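SusD homolog (PDB 3EHM) probably binds mucin O-glycans at the cell surface of a gut symbiont, as a SusD-like outer membrane lipoprotein involved in their utilization. Local coordinates at residues A[274-279]-A[462-466]. Residues are numbered along the deposited sequence; the frame is centred on the assembly and turned at random.
Sequences ATIWGY and PYLMK
Thr-275 and Tyr-279, one helical turn apart, both turn their functional groups to the extended segment 462-466: the threonine sets OG1 anti to its own carbonyl carbon (chi1 -57°), facing the backbone of Met-465, while the tyrosine CG is likewise anti to its carbonyl carbon (chi1 -75°), carrying the phenol out to Tyr-463. The N-H of Met-465 points almost straight at Thr-275 OG1 (N to OG1 3.0 Å, 165° at the hydrogen). The same hydroxyl donates to a water that in turn donates to Met-465 O, so OG1 joins one residue's N-H directly and its carbonyl through the water. At the other end Tyr-279 OH donates to Tyr-463 O over 2.7 Å, lying in the carbonyl plane on a lone pair. Pro-462, which follows a cis peptide bond, sets its CB 3.8 Å from Tyr-279 CZ, at a slant to the ring. Between these bonds Thr-275 CG2 meets Leu-464 CD2 at 3.8 Å. The side chain of Met-465, present as selenomethionine, and that of Thr-275 pass each other head to tail. Met-465 CG packs on Ala-274 CB at 3.7 Å. Met-465 CE ends 3.5 Å from Ala-274 O and near the edge of the Trp-277 indole. A phenylalanine in place of Tyr-279 would probably leave the Tyr-463 carbonyl without this donor in a buried setting. Tyr-442 of helix 429-445 also touches Thr-275 and Pro-462. Two side-chain hydroxyls on one flank of the short helix 274-282 thus bond the backbone of the irregular loop between helices 449-459 and 472-475, joining the two within the SusD-like fold.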
ATOM      1  N   ALA A 274      -3.879  15.995   2.066  1.00 13.31           N
ATOM      2  CA  ALA A 274      -3.022  17.093   2.513  1.00 13.77           C
ATOM      3  C   ALA A 274      -1.552  16.717   2.609  1.00 12.91           C
ATOM      4  O   ALA A 274      -0.681  17.477   2.192  1.00 11.05           O
ATOM      5  CB  ALA A 274      -3.507  17.615   3.858  1.00 12.96           C
ATOM      6  N   THR A 275      -1.272  15.540   3.151  1.00 13.05           N
ATOM      7  CA  THR A 275       0.108  15.105   3.295  1.00 13.57           C
ATOM      8  C   THR A 275       0.850  15.024   1.962  1.00 12.68           C
ATOM      9  O   THR A 275       1.902  15.638   1.793  1.00 12.44           O
ATOM     10  CB  THR A 275       0.189  13.735   3.988  1.00 12.12           C
ATOM     11  OG1 THR A 275      -0.464  13.809   5.261  1.00 14.31           O
ATOM     12  CG2 THR A 275       1.650  13.334   4.193  1.00 14.55           C
ATOM     13  N   ILE A 276       0.309  14.277   1.006  1.00 11.50           N
ATOM     14  CA  ILE A 276       0.996  14.161  -0.265  1.00 11.77           C
ATOM     15  C   ILE A 276       1.072  15.520  -0.967  1.00 10.01           C
ATOM     16  O   ILE A 276       2.057  15.825  -1.631  1.00  9.95           O
ATOM     17  CB  ILE A 276       0.335  13.085  -1.170  1.00 11.97           C
ATOM     18  CG1 ILE A 276       1.260  12.775  -2.351  1.00 13.92           C
ATOM     19  CG2 ILE A 276      -1.040  13.543  -1.642  1.00 11.69           C
ATOM     20  CD1 ILE A 276       0.803  11.590  -3.187  1.00 13.64           C
ATOM     21  N   TRP A 277       0.044  16.347  -0.807  1.00 11.34           N
ATOM     22  CA  TRP A 277       0.072  17.667  -1.425  1.00 13.33           C
ATOM     23  C   TRP A 277       1.222  18.478  -0.838  1.00 12.58           C
ATOM     24  O   TRP A 277       1.955  19.139  -1.564  1.00 12.39           O
ATOM     25  CB  TRP A 277      -1.228  18.430  -1.182  1.00 12.27           C
ATOM     26  CG  TRP A 277      -1.076  19.898  -1.495  1.00 16.89           C
ATOM     27  CD1 TRP A 277      -1.084  20.481  -2.730  1.00 16.78           C
ATOM     28  CD2 TRP A 277      -0.802  20.949  -0.557  1.00 17.15           C
ATOM     29  NE1 TRP A 277      -0.828  21.829  -2.620  1.00 17.77           N
ATOM     30  CE2 TRP A 277      -0.651  22.143  -1.299  1.00 16.39           C
ATOM     31  CE3 TRP A 277      -0.664  20.995   0.837  1.00 17.28           C
ATOM     32  CZ2 TRP A 277      -0.371  23.374  -0.691  1.00 19.12           C
ATOM     33  CZ3 TRP A 277      -0.383  22.221   1.443  1.00 18.89           C
ATOM     34  CH2 TRP A 277      -0.240  23.393   0.676  1.00 17.36           C
ATOM     35  N   GLY A 278       1.356  18.431   0.485  1.00 13.62           N
ATOM     36  CA  GLY A 278       2.409  19.171   1.159  1.00 13.36           C
ATOM     37  C   GLY A 278       3.791  18.871   0.621  1.00 12.43           C
ATOM     38  O   GLY A 278       4.595  19.786   0.403  1.00 11.68           O
ATOM     39  N   TYR A 279       4.081  17.588   0.416  1.00 10.93           N
ATOM     40  CA  TYR A 279       5.379  17.193  -0.117  1.00 11.55           C
ATOM     41  C   TYR A 279       5.531  17.599  -1.581  1.00 11.66           C
ATOM     42  O   TYR A 279       6.531  18.201  -1.960  1.00 13.22           O
ATOM     43  CB  TYR A 279       5.578  15.678   0.028  1.00 13.38           C
ATOM     44  CG  TYR A 279       5.875  15.244   1.451  1.00 12.95           C
ATOM     45  CD1 TYR A 279       7.120  15.488   2.025  1.00 14.28           C
ATOM     46  CD2 TYR A 279       4.894  14.641   2.239  1.00 14.91           C
ATOM     47  CE1 TYR A 279       7.387  15.150   3.348  1.00 14.38           C
ATOM     48  CE2 TYR A 279       5.148  14.297   3.569  1.00 13.84           C
ATOM     49  CZ  TYR A 279       6.397  14.559   4.118  1.00 16.21           C
ATOM     50  OH  TYR A 279       6.651  14.255   5.444  1.00 14.34           O
ATOM     51  N   PRO A 462       6.836   8.808   5.894  1.00 14.59           N
ATOM     52  CA  PRO A 462       7.238  10.201   6.110  1.00 13.57           C
ATOM     53  C   PRO A 462       6.363  10.806   7.203  1.00 13.81           C
ATOM     54  O   PRO A 462       5.383  10.190   7.621  1.00 11.55           O
ATOM     55  CB  PRO A 462       6.975  10.837   4.751  1.00 13.18           C
ATOM     56  CG  PRO A 462       5.730  10.120   4.310  1.00 14.36           C
ATOM     57  CD  PRO A 462       6.035   8.675   4.663  1.00 14.20           C
ATOM     58  N   TYR A 463       6.715  11.995   7.684  1.00 13.68           N
ATOM     59  CA  TYR A 463       5.893  12.639   8.697  1.00 14.36           C
ATOM     60  C   TYR A 463       4.576  12.971   8.006  1.00 12.90           C
ATOM     61  O   TYR A 463       4.563  13.343   6.834  1.00 12.96           O
ATOM     62  CB  TYR A 463       6.567  13.911   9.223  1.00 14.35           C
ATOM     63  CG  TYR A 463       7.822  13.650  10.036  1.00 15.92           C
ATOM     64  CD1 TYR A 463       7.993  12.446  10.728  1.00 16.33           C
ATOM     65  CD2 TYR A 463       8.821  14.619  10.141  1.00 16.21           C
ATOM     66  CE1 TYR A 463       9.131  12.216  11.507  1.00 13.83           C
ATOM     67  CE2 TYR A 463       9.960  14.400  10.919  1.00 14.56           C
ATOM     68  CZ  TYR A 463      10.106  13.198  11.595  1.00 15.60           C
ATOM     69  OH  TYR A 463      11.224  12.981  12.358  1.00 13.94           O
ATOM     70  N   LEU A 464       3.471  12.843   8.731  1.00 14.46           N
ATOM     71  CA  LEU A 464       2.158  13.078   8.150  1.00 14.40           C
ATOM     72  C   LEU A 464       1.388  14.231   8.766  1.00 16.77           C
ATOM     73  O   LEU A 464       1.647  14.638   9.898  1.00 16.60           O
ATOM     74  CB  LEU A 464       1.298  11.821   8.301  1.00 14.60           C
ATOM     75  CG  LEU A 464       1.933  10.476   7.953  1.00 14.34           C
ATOM     76  CD1 LEU A 464       1.041   9.356   8.457  1.00 15.52           C
ATOM     77  CD2 LEU A 464       2.147  10.373   6.457  1.00 13.10           C
HETATM   78  N   MSE A 465       0.427  14.741   8.003  1.00 16.80           N
HETATM   79  CA  MSE A 465      -0.452  15.798   8.484  1.00 17.52           C
HETATM   80  C   MSE A 465      -1.270  15.060   9.541  1.00 17.37           C
HETATM   81  O   MSE A 465      -1.689  13.924   9.315  1.00 15.74           O
HETATM   82  CB  MSE A 465      -1.376  16.280   7.357  1.00 17.77           C
HETATM   83  CG  MSE A 465      -0.672  17.027   6.227  1.00 22.56           C
HETATM   84 SE   MSE A 465      -0.416  18.902   6.633  1.00 27.96          SE
HETATM   85  CE  MSE A 465       0.212  19.515   4.904  1.00 21.01           C
ATOM     86  N   LYS A 466      -1.491  15.689  10.690  1.00 17.52           N
ATOM     87  CA  LYS A 466      -2.247  15.053  11.765  1.00 18.10           C
ATOM     88  C   LYS A 466      -3.724  14.938  11.412  1.00 17.29           C
ATOM     89  O   LYS A 466      -4.250  15.739  10.642  1.00 18.61           O
ATOM     90  CB  LYS A 466      -2.097  15.863  13.053  1.00 21.80           C
ATOM     91  CG  LYS A 466      -2.729  17.240  12.962  1.00 23.96           C
ATOM     92  CD  LYS A 466      -2.405  18.108  14.166  1.00 27.73           C
ATOM     93  CE  LYS A 466      -3.001  19.499  13.990  1.00 29.03           C
ATOM     94  NZ  LYS A 466      -2.142  20.544  14.624  1.00 32.93           N
TER
HETATM   95  O   HOH W   1      -2.073  12.274   6.972  1.00 16.92           O